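Local coordinates for uncharacterized GST-like proteinprotein (Pseudomonas syringae pv. tomato, PDB 3IC8), which is of unknown function but belongs to the glutathione S-transferase family and probably has a thioredoxin-like N-terminal domain that may bind glutathione, at residues R30-P35 and S224-A229. Numbering follows the deposited sequence.
Sequences RSVTIP and SDLSSA
Ser31 joins strand 28-33 to strand 222-225 through two backbone bonds of parallel pairing: its N donates to Ser224 O (2.9 Å), and its O accepts from Leu226 N (2.9 Å). The Arg30 side chain adds two further bonds to the edge strand 222-225. CG stands anti to the carbonyl carbon (chi1 -54°), and further bends at chi2 and chi3 fold the chain back over the neighbouring strand. Arg30 NE donates to Ser224 O (3.3 Å), almost in the guanidinium plane, and Arg30 NH2 to Asp225 O (3.0 Å). Ser224 O is thus gripped by two donors, Ser31 N and Arg30 NE, which arrive from opposite faces of the carbonyl plane. Arg30 NH1 forms a salt bridge with Glu3 OE2; arginine suits the place because its several N-H groups serve all three acceptors at once.

Leu226, with CG anti to its backbone N (chi1 176°), runs about at right angles to the arginine chain. Its CB lies over one guanidinium face, offset toward the rim, and Leu226 CD1 comes within 3.7 Å of Arg30 NH2. The other methyl, Leu226 CD2, turns to Val32 CG2 (4.2 Å), and the leucine also packs on Ile5 and on Ala231 and Ile234 of helix 228-237. Branched Val32 uses both methyls, CG1 resting against Ser228 CA (3.9 Å). A water bridges Thr33 N and Leu226 O, and Ser227, at the N-cap position, accepts from Ala230 N through OG. Together these contacts add a strand from late in the chain, parallel, to the edge of the thioredoxin-like sheet of a glutathione S-transferase N-terminal domain.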
ATOM      1  N   ARG A  30      -2.533  -5.110 -27.153  1.00 25.85           N
ATOM      2  CA  ARG A  30      -1.271  -5.089 -27.809  1.00 25.82           C
ATOM      3  C   ARG A  30      -0.735  -3.684 -27.810  1.00 25.65           C
ATOM      4  O   ARG A  30      -1.458  -2.776 -28.025  1.00 26.49           O
ATOM      5  CB  ARG A  30      -1.429  -5.584 -29.232  1.00 25.42           C
ATOM      6  CG  ARG A  30      -2.071  -6.915 -29.360  1.00 24.77           C
ATOM      7  CD  ARG A  30      -1.417  -7.935 -28.484  1.00 25.53           C
ATOM      8  NE  ARG A  30      -0.035  -8.162 -28.845  1.00 24.38           N
ATOM      9  CZ  ARG A  30       0.340  -8.903 -29.863  1.00 25.55           C
ATOM     10  NH1 ARG A  30      -0.544  -9.488 -30.616  1.00 25.91           N
ATOM     11  NH2 ARG A  30       1.596  -9.063 -30.130  1.00 27.05           N
ATOM     12  N   SER A  31       0.549  -3.522 -27.584  1.00 25.57           N
ATOM     13  CA  SER A  31       1.135  -2.212 -27.569  1.00 25.38           C
ATOM     14  C   SER A  31       1.965  -1.954 -28.793  1.00 25.36           C
ATOM     15  O   SER A  31       2.916  -2.631 -29.043  1.00 25.60           O
ATOM     16  CB  SER A  31       2.022  -2.081 -26.364  1.00 24.85           C
ATOM     17  OG  SER A  31       2.525  -0.792 -26.276  1.00 26.02           O
ATOM     18  N   VAL A  32       1.607  -0.941 -29.550  1.00 25.73           N
ATOM     19  CA  VAL A  32       2.390  -0.574 -30.692  1.00 25.79           C
ATOM     20  C   VAL A  32       3.067   0.704 -30.342  1.00 26.17           C
ATOM     21  O   VAL A  32       2.431   1.657 -30.023  1.00 25.46           O
ATOM     22  CB  VAL A  32       1.540  -0.330 -31.930  1.00 25.86           C
ATOM     23  CG1 VAL A  32       2.379   0.118 -33.045  1.00 24.31           C
ATOM     24  CG2 VAL A  32       0.844  -1.539 -32.324  1.00 26.04           C
ATOM     25  N   THR A  33       4.380   0.721 -30.400  1.00 26.70           N
ATOM     26  CA  THR A  33       5.103   1.929 -30.095  1.00 28.09           C
ATOM     27  C   THR A  33       5.326   2.764 -31.325  1.00 27.98           C
ATOM     28  O   THR A  33       6.033   2.400 -32.209  1.00 28.56           O
ATOM     29  CB  THR A  33       6.454   1.615 -29.509  1.00 28.31           C
ATOM     30  OG1 THR A  33       6.290   0.871 -28.311  1.00 30.44           O
ATOM     31  CG2 THR A  33       7.172   2.857 -29.204  1.00 27.37           C
ATOM     32  N   ILE A  34       4.700   3.913 -31.364  1.00 28.09           N
ATOM     33  CA  ILE A  34       4.815   4.827 -32.467  1.00 27.62           C
ATOM     34  C   ILE A  34       6.054   5.667 -32.375  1.00 27.63           C
ATOM     35  O   ILE A  34       6.668   5.730 -31.349  1.00 27.56           O
ATOM     36  CB  ILE A  34       3.632   5.741 -32.495  1.00 27.80           C
ATOM     37  CG1 ILE A  34       3.563   6.533 -31.216  1.00 26.85           C
ATOM     38  CG2 ILE A  34       2.378   4.960 -32.620  1.00 27.49           C
ATOM     39  CD1 ILE A  34       2.440   7.387 -31.192  1.00 28.86           C
ATOM     40  N   PRO A  35       6.386   6.345 -33.452  1.00 27.58           N
ATOM     41  CA  PRO A  35       7.481   7.303 -33.463  1.00 27.20           C
ATOM     42  C   PRO A  35       7.082   8.681 -32.954  1.00 27.66           C
ATOM     43  O   PRO A  35       5.981   9.098 -33.181  1.00 27.48           O
ATOM     44  CB  PRO A  35       7.842   7.379 -34.936  1.00 27.26           C
ATOM     45  CG  PRO A  35       6.762   6.783 -35.646  1.00 27.11           C
ATOM     46  CD  PRO A  35       6.162   5.787 -34.780  1.00 27.65           C
ATOM     47  N   SER A 224       1.210  -6.990 -24.549  1.00 19.57           N
ATOM     48  CA  SER A 224       2.315  -7.551 -25.306  1.00 19.86           C
ATOM     49  C   SER A 224       2.667  -6.629 -26.438  1.00 19.98           C
ATOM     50  O   SER A 224       1.802  -6.104 -27.066  1.00 19.78           O
ATOM     51  CB  SER A 224       1.950  -8.886 -25.904  1.00 19.93           C
ATOM     52  OG  SER A 224       0.813  -9.419 -25.309  1.00 20.61           O
ATOM     53  N   ASP A 225       3.942  -6.456 -26.721  1.00 20.31           N
ATOM     54  CA  ASP A 225       4.363  -5.606 -27.819  1.00 20.84           C
ATOM     55  C   ASP A 225       3.914  -6.136 -29.151  1.00 20.50           C
ATOM     56  O   ASP A 225       3.909  -7.312 -29.354  1.00 19.97           O
ATOM     57  CB  ASP A 225       5.866  -5.508 -27.870  1.00 20.82           C
ATOM     58  CG  ASP A 225       6.435  -4.831 -26.685  1.00 23.04           C
ATOM     59  OD1 ASP A 225       5.673  -4.348 -25.847  1.00 24.54           O
ATOM     60  OD2 ASP A 225       7.666  -4.771 -26.583  1.00 26.48           O
ATOM     61  N   LEU A 226       3.534  -5.242 -30.045  1.00 21.07           N
ATOM     62  CA  LEU A 226       3.218  -5.589 -31.393  1.00 21.29           C
ATOM     63  C   LEU A 226       3.885  -4.600 -32.288  1.00 21.62           C
ATOM     64  O   LEU A 226       3.822  -3.445 -32.052  1.00 22.49           O
ATOM     65  CB  LEU A 226       1.722  -5.573 -31.601  1.00 21.17           C
ATOM     66  CG  LEU A 226       1.230  -5.826 -33.004  1.00 21.26           C
ATOM     67  CD1 LEU A 226       1.497  -7.199 -33.375  1.00 20.81           C
ATOM     68  CD2 LEU A 226      -0.208  -5.499 -33.178  1.00 20.30           C
ATOM     69  N   SER A 227       4.533  -5.062 -33.329  1.00 22.33           N
ATOM     70  CA  SER A 227       5.189  -4.171 -34.244  1.00 22.67           C
ATOM     71  C   SER A 227       4.189  -3.422 -35.064  1.00 23.12           C
ATOM     72  O   SER A 227       3.102  -3.870 -35.261  1.00 23.83           O
ATOM     73  CB  SER A 227       6.143  -4.927 -35.141  1.00 22.21           C
ATOM     74  OG  SER A 227       5.486  -5.511 -36.214  1.00 23.32           O
ATOM     75  N   SER A 228       4.569  -2.257 -35.538  1.00 23.42           N
ATOM     76  CA  SER A 228       3.689  -1.451 -36.350  1.00 23.41           C
ATOM     77  C   SER A 228       3.325  -2.103 -37.655  1.00 23.58           C
ATOM     78  O   SER A 228       2.245  -1.956 -38.136  1.00 23.53           O
ATOM     79  CB  SER A 228       4.242  -0.054 -36.552  1.00 23.53           C
ATOM     80  OG  SER A 228       5.270  -0.020 -37.485  1.00 24.18           O
ATOM     81  N   ALA A 229       4.262  -2.815 -38.227  1.00 24.08           N
ATOM     82  CA  ALA A 229       4.031  -3.566 -39.428  1.00 24.28           C
ATOM     83  C   ALA A 229       3.044  -4.689 -39.228  1.00 24.57           C
ATOM     84  O   ALA A 229       2.236  -4.957 -40.072  1.00 24.87           O
ATOM     85  CB  ALA A 229       5.319  -4.083 -39.952  1.00 23.77           C
TER
HETATM   86  O   HOH W   1       5.834  -1.707 -31.202  1.00 38.70           O